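Local coordinates for reticulocyte binding protein (Streptococcus agalactiae COH1, PDB 3FAW) that probably hydrolyses alpha-1,6-glucosidic linkages in pullulan and related alpha-glucans at the streptococcal cell surface, at residues A296-K301 against I313-V318; F707-K712 against Y739-S744. All coordinates share one frame; numbering follows the deposited sequence.

Interaction 1. Residues A296-K301 against I313-V318; sequences AAFSEK and IQLLPV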
ATOM      1  N   ALA A 296     -18.461   9.624   4.270  1.00 10.40           N
ATOM      2  CA  ALA A 296     -19.247  10.810   4.619  1.00 11.45           C
ATOM      3  C   ALA A 296     -18.910  11.366   6.009  1.00 12.52           C
ATOM      4  O   ALA A 296     -18.949  12.582   6.215  1.00 12.63           O
ATOM      5  CB  ALA A 296     -20.739  10.495   4.525  1.00 10.49           C
ATOM      6  N   ALA A 297     -18.591  10.482   6.955  1.00 11.41           N
ATOM      7  CA  ALA A 297     -18.160  10.902   8.296  1.00 11.50           C
ATOM      8  C   ALA A 297     -16.736  11.472   8.264  1.00 12.33           C
ATOM      9  O   ALA A 297     -16.451  12.492   8.904  1.00 11.42           O
ATOM     10  CB  ALA A 297     -18.243   9.728   9.277  1.00 11.21           C
ATOM     11  N   PHE A 298     -15.852  10.809   7.519  1.00 11.77           N
ATOM     12  CA  PHE A 298     -14.459  11.256   7.363  1.00 12.66           C
ATOM     13  C   PHE A 298     -14.385  12.738   6.980  1.00 12.97           C
ATOM     14  O   PHE A 298     -13.557  13.477   7.513  1.00 13.96           O
ATOM     15  CB  PHE A 298     -13.741  10.404   6.305  1.00 11.69           C
ATOM     16  CG  PHE A 298     -12.231  10.429   6.405  1.00 11.71           C
ATOM     17  CD1 PHE A 298     -11.535   9.295   6.813  1.00  7.66           C
ATOM     18  CD2 PHE A 298     -11.506  11.573   6.071  1.00 11.38           C
ATOM     19  CE1 PHE A 298     -10.144   9.299   6.894  1.00  9.67           C
ATOM     20  CE2 PHE A 298     -10.112  11.586   6.155  1.00 10.59           C
ATOM     21  CZ  PHE A 298      -9.431  10.443   6.565  1.00  7.13           C
ATOM     22  N   SER A 299     -15.252  13.169   6.062  1.00 14.47           N
ATOM     23  CA  SER A 299     -15.274  14.568   5.607  1.00 16.27           C
ATOM     24  C   SER A 299     -15.561  15.571   6.732  1.00 15.87           C
ATOM     25  O   SER A 299     -15.105  16.722   6.679  1.00 15.36           O
ATOM     26  CB  SER A 299     -16.294  14.762   4.483  1.00 17.30           C
ATOM     27  OG  SER A 299     -17.604  14.491   4.939  1.00 22.96           O
ATOM     28  N   GLU A 300     -16.309  15.128   7.741  1.00 15.44           N
ATOM     29  CA  GLU A 300     -16.648  15.961   8.897  1.00 15.05           C
ATOM     30  C   GLU A 300     -15.451  16.255   9.812  1.00 14.79           C
ATOM     31  O   GLU A 300     -15.565  17.069  10.730  1.00 15.08           O
ATOM     32  CB  GLU A 300     -17.760  15.306   9.728  1.00 15.34           C
ATOM     33  CG  GLU A 300     -19.037  14.994   8.952  1.00 15.54           C
ATOM     34  CD  GLU A 300     -20.166  14.507   9.849  1.00 16.46           C
ATOM     35  OE1 GLU A 300     -20.601  15.267  10.746  1.00 18.19           O
ATOM     36  OE2 GLU A 300     -20.627  13.366   9.655  1.00 15.27           O
ATOM     37  N   LYS A 301     -14.321  15.588   9.568  1.00 13.98           N
ATOM     38  CA  LYS A 301     -13.104  15.772  10.364  1.00 13.60           C
ATOM     39  C   LYS A 301     -11.889  16.245   9.552  1.00 12.41           C
ATOM     40  O   LYS A 301     -10.754  16.164  10.028  1.00 10.54           O
ATOM     41  CB  LYS A 301     -12.777  14.458  11.092  1.00 13.80           C
ATOM     42  CG  LYS A 301     -13.744  14.126  12.223  1.00 15.25           C
ATOM     43  CD  LYS A 301     -13.745  15.244  13.265  1.00 16.07           C
ATOM     44  CE  LYS A 301     -14.290  14.812  14.598  1.00 15.70           C
ATOM     45  NZ  LYS A 301     -14.055  15.883  15.602  1.00 16.03           N
ATOM     46  N   ILE A 313      -3.620  13.131   2.179  1.00 13.45           N
ATOM     47  CA  ILE A 313      -4.236  12.130   3.047  1.00 12.70           C
ATOM     48  C   ILE A 313      -4.179  10.771   2.342  1.00 12.82           C
ATOM     49  O   ILE A 313      -4.750  10.596   1.261  1.00 12.27           O
ATOM     50  CB  ILE A 313      -5.687  12.503   3.387  1.00 13.05           C
ATOM     51  CG1 ILE A 313      -5.736  13.878   4.062  1.00 13.23           C
ATOM     52  CG2 ILE A 313      -6.318  11.448   4.283  1.00 13.28           C
ATOM     53  CD1 ILE A 313      -7.144  14.436   4.234  1.00 12.28           C
ATOM     54  N   GLN A 314      -3.453   9.833   2.941  1.00 12.16           N
ATOM     55  CA  GLN A 314      -3.356   8.470   2.432  1.00 12.02           C
ATOM     56  C   GLN A 314      -4.386   7.569   3.102  1.00 11.41           C
ATOM     57  O   GLN A 314      -4.411   7.453   4.332  1.00 10.52           O
ATOM     58  CB  GLN A 314      -1.953   7.920   2.666  1.00 13.03           C
ATOM     59  CG  GLN A 314      -1.725   6.521   2.106  1.00 12.19           C
ATOM     60  CD  GLN A 314      -0.270   6.108   2.179  1.00 12.86           C
ATOM     61  OE1 GLN A 314       0.614   6.798   1.654  1.00  8.56           O
ATOM     62  NE2 GLN A 314      -0.009   4.979   2.839  1.00 13.09           N
ATOM     63  N   LEU A 315      -5.233   6.933   2.295  1.00 10.63           N
ATOM     64  CA  LEU A 315      -6.265   6.040   2.814  1.00 10.15           C
ATOM     65  C   LEU A 315      -5.869   4.580   2.641  1.00 11.51           C
ATOM     66  O   LEU A 315      -5.502   4.152   1.545  1.00 11.14           O
ATOM     67  CB  LEU A 315      -7.604   6.285   2.115  1.00 10.17           C
ATOM     68  CG  LEU A 315      -8.175   7.702   2.232  1.00 10.40           C
ATOM     69  CD1 LEU A 315      -9.420   7.829   1.371  1.00  7.76           C
ATOM     70  CD2 LEU A 315      -8.477   8.063   3.683  1.00 12.89           C
ATOM     71  N   LEU A 316      -5.960   3.818   3.727  1.00 12.13           N
ATOM     72  CA  LEU A 316      -5.817   2.364   3.661  1.00 13.12           C
ATOM     73  C   LEU A 316      -6.839   1.796   2.664  1.00 12.80           C
ATOM     74  O   LEU A 316      -7.825   2.468   2.348  1.00 12.83           O
ATOM     75  CB  LEU A 316      -5.960   1.734   5.061  1.00 12.48           C
ATOM     76  CG  LEU A 316      -4.646   1.673   5.860  1.00 14.14           C
ATOM     77  CD1 LEU A 316      -4.270   3.052   6.413  1.00 10.90           C
ATOM     78  CD2 LEU A 316      -4.698   0.629   6.978  1.00 10.79           C
ATOM     79  N   PRO A 317      -6.604   0.569   2.154  1.00 11.36           N
ATOM     80  CA  PRO A 317      -7.358   0.032   1.018  1.00 11.72           C
ATOM     81  C   PRO A 317      -8.879   0.259   1.029  1.00 11.07           C
ATOM     82  O   PRO A 317      -9.598  -0.331   1.837  1.00 10.87           O
ATOM     83  CB  PRO A 317      -7.025  -1.466   1.069  1.00 11.82           C
ATOM     84  CG  PRO A 317      -5.643  -1.489   1.575  1.00 11.35           C
ATOM     85  CD  PRO A 317      -5.598  -0.403   2.623  1.00 12.93           C
ATOM     86  N   VAL A 318      -9.347   1.121   0.128  1.00 12.23           N
ATOM     87  CA  VAL A 318     -10.775   1.393  -0.037  1.00 11.36           C
ATOM     88  C   VAL A 318     -11.398   0.517  -1.133  1.00 12.13           C
ATOM     89  O   VAL A 318     -12.621   0.466  -1.265  1.00 11.03           O
ATOM     90  CB  VAL A 318     -11.055   2.902  -0.327  1.00 11.38           C
ATOM     91  CG1 VAL A 318     -10.531   3.775   0.811  1.00 10.88           C
ATOM     92  CG2 VAL A 318     -10.455   3.332  -1.657  1.00  8.64           C
TER

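Interaction 2. Residues F707-K712 against Y739-S744; sequences FRKLSK and YQTIDS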
ATOM      1  N   PHE A 707      14.310  22.451   4.034  1.00 13.29           N
ATOM      2  CA  PHE A 707      14.007  21.072   4.430  1.00 14.66           C
ATOM      3  C   PHE A 707      13.484  20.225   3.258  1.00 16.13           C
ATOM      4  O   PHE A 707      13.115  19.064   3.447  1.00 17.11           O
ATOM      5  CB  PHE A 707      12.976  21.069   5.566  1.00 14.93           C
ATOM      6  CG  PHE A 707      13.410  21.843   6.791  1.00 13.87           C
ATOM      7  CD1 PHE A 707      14.509  21.431   7.536  1.00 15.80           C
ATOM      8  CD2 PHE A 707      12.707  22.970   7.207  1.00 12.21           C
ATOM      9  CE1 PHE A 707      14.912  22.138   8.666  1.00 16.12           C
ATOM     10  CE2 PHE A 707      13.101  23.682   8.338  1.00 11.50           C
ATOM     11  CZ  PHE A 707      14.202  23.267   9.068  1.00 13.11           C
ATOM     12  N   ARG A 708      13.467  20.805   2.055  1.00 16.44           N
ATOM     13  CA  ARG A 708      12.812  20.200   0.891  1.00 16.72           C
ATOM     14  C   ARG A 708      13.612  20.447  -0.388  1.00 16.70           C
ATOM     15  O   ARG A 708      13.061  20.924  -1.386  1.00 17.44           O
ATOM     16  CB  ARG A 708      11.416  20.797   0.712  1.00 17.12           C
ATOM     17  CG  ARG A 708      10.418  20.486   1.818  1.00 17.20           C
ATOM     18  CD  ARG A 708       9.573  21.698   2.120  1.00 18.99           C
ATOM     19  NE  ARG A 708       9.052  22.303   0.899  1.00 21.65           N
ATOM     20  CZ  ARG A 708       8.697  23.578   0.765  1.00 18.73           C
ATOM     21  NH1 ARG A 708       8.790  24.431   1.777  1.00 19.75           N
ATOM     22  NH2 ARG A 708       8.239  24.002  -0.399  1.00 20.55           N
ATOM     23  N   LYS A 709      14.902  20.121  -0.356  1.00 15.81           N
ATOM     24  CA  LYS A 709      15.782  20.334  -1.511  1.00 16.30           C
ATOM     25  C   LYS A 709      15.521  19.321  -2.629  1.00 16.78           C
ATOM     26  O   LYS A 709      15.027  18.217  -2.387  1.00 15.21           O
ATOM     27  CB  LYS A 709      17.254  20.291  -1.092  1.00 16.43           C
ATOM     28  CG  LYS A 709      17.662  21.475  -0.244  1.00 18.36           C
ATOM     29  CD  LYS A 709      19.015  21.267   0.413  1.00 21.47           C
ATOM     30  CE  LYS A 709      19.323  22.392   1.390  1.00 21.64           C
ATOM     31  NZ  LYS A 709      19.210  23.731   0.751  1.00 18.90           N
ATOM     32  N   LEU A 710      15.871  19.713  -3.852  1.00 17.98           N
ATOM     33  CA  LEU A 710      15.517  18.947  -5.045  1.00 18.85           C
ATOM     34  C   LEU A 710      16.548  17.869  -5.371  1.00 18.29           C
ATOM     35  O   LEU A 710      16.181  16.767  -5.776  1.00 18.30           O
ATOM     36  CB  LEU A 710      15.339  19.875  -6.249  1.00 18.84           C
ATOM     37  CG  LEU A 710      14.220  20.918  -6.152  1.00 21.80           C
ATOM     38  CD1 LEU A 710      14.611  22.063  -5.225  1.00 24.08           C
ATOM     39  CD2 LEU A 710      13.867  21.461  -7.531  1.00 22.62           C
ATOM     40  N   SER A 711      17.830  18.184  -5.187  1.00 17.31           N
ATOM     41  CA  SER A 711      18.905  17.281  -5.599  1.00 16.80           C
ATOM     42  C   SER A 711      19.809  16.856  -4.446  1.00 15.57           C
ATOM     43  O   SER A 711      19.932  17.562  -3.444  1.00 13.61           O
ATOM     44  CB  SER A 711      19.751  17.938  -6.694  1.00 17.85           C
ATOM     45  OG  SER A 711      20.492  19.038  -6.190  1.00 20.64           O
ATOM     46  N   LYS A 712      20.431  15.689  -4.611  1.00 14.52           N
ATOM     47  CA  LYS A 712      21.502  15.230  -3.728  1.00 15.40           C
ATOM     48  C   LYS A 712      22.695  16.184  -3.790  1.00 14.90           C
ATOM     49  O   LYS A 712      23.338  16.449  -2.774  1.00 13.14           O
ATOM     50  CB  LYS A 712      21.944  13.812  -4.120  1.00 15.58           C
ATOM     51  CG  LYS A 712      23.244  13.338  -3.470  1.00 15.53           C
ATOM     52  CD  LYS A 712      23.400  11.829  -3.571  1.00 19.04           C
ATOM     53  CE  LYS A 712      24.847  11.395  -3.381  1.00 20.19           C
ATOM     54  NZ  LYS A 712      25.423  11.898  -2.107  1.00 22.76           N
ATOM     55  N   TYR A 739      22.411  19.742  13.081  1.00 16.28           N
ATOM     56  CA  TYR A 739      22.704  19.985  11.668  1.00 17.48           C
ATOM     57  C   TYR A 739      22.140  21.306  11.173  1.00 16.77           C
ATOM     58  O   TYR A 739      21.139  21.800  11.683  1.00 16.48           O
ATOM     59  CB  TYR A 739      22.191  18.845  10.779  1.00 17.39           C
ATOM     60  CG  TYR A 739      20.790  18.366  11.084  1.00 19.04           C
ATOM     61  CD1 TYR A 739      19.693  18.809  10.341  1.00 18.43           C
ATOM     62  CD2 TYR A 739      20.565  17.446  12.102  1.00 16.28           C
ATOM     63  CE1 TYR A 739      18.408  18.349  10.619  1.00 18.17           C
ATOM     64  CE2 TYR A 739      19.297  16.991  12.387  1.00 17.76           C
ATOM     65  CZ  TYR A 739      18.222  17.434  11.646  1.00 19.48           C
ATOM     66  OH  TYR A 739      16.966  16.955  11.952  1.00 18.05           O
ATOM     67  N   GLN A 740      22.803  21.854  10.161  1.00 17.54           N
ATOM     68  CA  GLN A 740      22.424  23.131   9.576  1.00 17.07           C
ATOM     69  C   GLN A 740      22.054  22.964   8.107  1.00 16.92           C
ATOM     70  O   GLN A 740      22.724  22.249   7.363  1.00 14.80           O
ATOM     71  CB  GLN A 740      23.575  24.123   9.698  1.00 17.43           C
ATOM     72  CG  GLN A 740      23.186  25.565   9.392  1.00 18.73           C
ATOM     73  CD  GLN A 740      24.394  26.474   9.327  1.00 18.78           C
ATOM     74  OE1 GLN A 740      24.592  27.261  10.371  1.00 17.89           O
ATOM     75  NE2 GLN A 740      25.144  26.464   8.348  1.00 14.46           N
ATOM     76  N   THR A 741      20.976  23.629   7.705  1.00 18.52           N
ATOM     77  CA  THR A 741      20.588  23.704   6.304  1.00 18.91           C
ATOM     78  C   THR A 741      20.319  25.164   5.930  1.00 20.30           C
ATOM     79  O   THR A 741      20.071  26.004   6.797  1.00 19.85           O
ATOM     80  CB  THR A 741      19.356  22.815   5.998  1.00 19.16           C
ATOM     81  OG1 THR A 741      19.004  22.946   4.615  1.00 19.68           O
ATOM     82  CG2 THR A 741      18.163  23.193   6.873  1.00 15.06           C
ATOM     83  N   ILE A 742      20.394  25.451   4.634  1.00 21.14           N
ATOM     84  CA  ILE A 742      20.214  26.802   4.107  1.00 21.87           C
ATOM     85  C   ILE A 742      19.210  26.723   2.964  1.00 22.57           C
ATOM     86  O   ILE A 742      19.241  25.772   2.180  1.00 22.39           O
ATOM     87  CB  ILE A 742      21.547  27.387   3.564  1.00 22.49           C
ATOM     88  CG1 ILE A 742      22.717  27.067   4.505  1.00 23.32           C
ATOM     89  CG2 ILE A 742      21.419  28.890   3.353  1.00 22.02           C
ATOM     90  CD1 ILE A 742      24.071  27.534   3.998  1.00 23.11           C
ATOM     91  N   ASP A 743      18.315  27.701   2.865  1.00 22.91           N
ATOM     92  CA  ASP A 743      17.322  27.693   1.786  1.00 23.21           C
ATOM     93  C   ASP A 743      17.753  28.579   0.614  1.00 23.40           C
ATOM     94  O   ASP A 743      18.808  29.222   0.664  1.00 21.70           O
ATOM     95  CB  ASP A 743      15.920  28.047   2.313  1.00 23.55           C
ATOM     96  CG  ASP A 743      15.758  29.508   2.679  1.00 24.12           C
ATOM     97  OD1 ASP A 743      16.703  30.303   2.498  1.00 26.98           O
ATOM     98  OD2 ASP A 743      14.655  29.860   3.154  1.00 25.27           O
ATOM     99  N   SER A 744      16.933  28.595  -0.435  1.00 24.10           N
ATOM    100  CA  SER A 744      17.229  29.336  -1.666  1.00 24.25           C
ATOM    101  C   SER A 744      17.371  30.853  -1.464  1.00 24.89           C
ATOM    102  O   SER A 744      18.025  31.524  -2.261  1.00 24.08           O
ATOM    103  CB  SER A 744      16.156  29.048  -2.723  1.00 23.99           C
ATOM    104  OG  SER A 744      14.855  29.296  -2.214  1.00 24.64           O
TER

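Interaction 1. Residues A296-K301 against I313-V318
Phe298 reaches from the short helix 295-298 to Ile313 and Leu315 on strand 312-315. All three side chains are buried, and they account for the whole contact. No hydrogen bond crosses between the segments.

The apolar contacts centre on one end of the phenyl ring. CE1 of Phe298 lies 3.8 Å from CD2 of Leu315, and CZ of the same ring lies 4.0 Å from CG2 of Ile313. Both methyls approach the ring obliquely. With chi1 at -159°, CG of Phe298 turns away from the backbone N, and the ring crosses the gap to the strand. The CA atoms of Phe298 and Leu315 remain 10.7 Å apart, so the ring does the bridging. On the strand, Ile313 offers its branch methyl CG2 and Leu315 one terminal methyl. Two residues apart, they lie on the same face of the strand.

Backbone bonds join nothing across the contact. In the 296-301 segment they are internal: N of Glu300 bonds to O of Ala297 at 2.9 Å, and N of Lys301 bonds to O of Phe298 at 3.0 Å. Each joins an N to the O three residues earlier. On the strand they run to the neighbouring strands. Ile313 and Leu315 pair with strand 385-390, and Gln314 pairs with strand 269-273.

More ring packing comes from outside the segments. Phe278 meets the Phe298 ring with planes at about 35°. Leu375 of helix 367-381 and Ala273 also touch Phe298.

Strand 312-315 is the second strand of the parallel eight-stranded TIM barrel. Ile313 and Leu315 point outward to the helix layer, Ile313 also touching Ile379 of helix 367-381. With only carbon atoms meeting across the segments, this contact rests on shape and on exclusion of water, with no bond to set its direction.

Interaction 2. Residues F707-K712 against Y739-S744
Lys709 runs alongside Thr741 in the opposite direction and ends at the backbone of Ile742. From CB through CG and CD the side chain is nearly extended, with chi2 at 167°, and these carbons serve as the spacer. CE is the first atom to meet the strand, 3.3 Å from OG1 of Thr741. That hydroxyl is hydrogen-bonded to O of Ala706. Rotation about CD-CE (chi4 -54°) bends the chain and brings NZ to the carbonyl of Ile742. NZ of Lys709 donates a hydrogen bond to O of Ile742; the modelled separation of 2.5 Å is very short, so its exact value is doubtful. The same NZ also forms a salt bridge with Glu718. The ammonium group is thus held by both a carbonyl and a carboxylate, which would be expected to stabilise its charge.

Thr741 is touched a second time, by Phe707. Its methyl CG2 sits 3.9 Å from CE1 of the Phe707 ring and approaches it obliquely. The two side chains cross at about a right angle.

The segment 707-712 lies in the link after helix 685-703 and enters helix 712-718, which Ser711 N-caps. Phe707 packs against Leu700 and Arg701 of the first helix and against Val751 of strand 748-754. Glu718 ends the second helix, so Lys709 joins that helix to the end of strand 736-742 in the C-terminal antiparallel sheet.

In the fold
From the N terminus, the chain first passes through strand-rich domains and then enters the barrel. Interaction 1 closes a short loop there, with 11 residues between its segments, by returning strand 312-315 against helix 295-298. The chain then completes the remaining barrel strands and runs through helix 685-703. Interaction 2 closes a longer loop of 26 intervening residues beyond that helix. The two are in series and neither nest nor cross. The centres of interactions 1 and 2 are about 32 Å apart. The nearest atoms of interactions 1 and 2 are about 16 Å apart. Interaction 1 ties strand to helix within the barrel. Interaction 2 ties the linker between two helices to the C-terminal sheet.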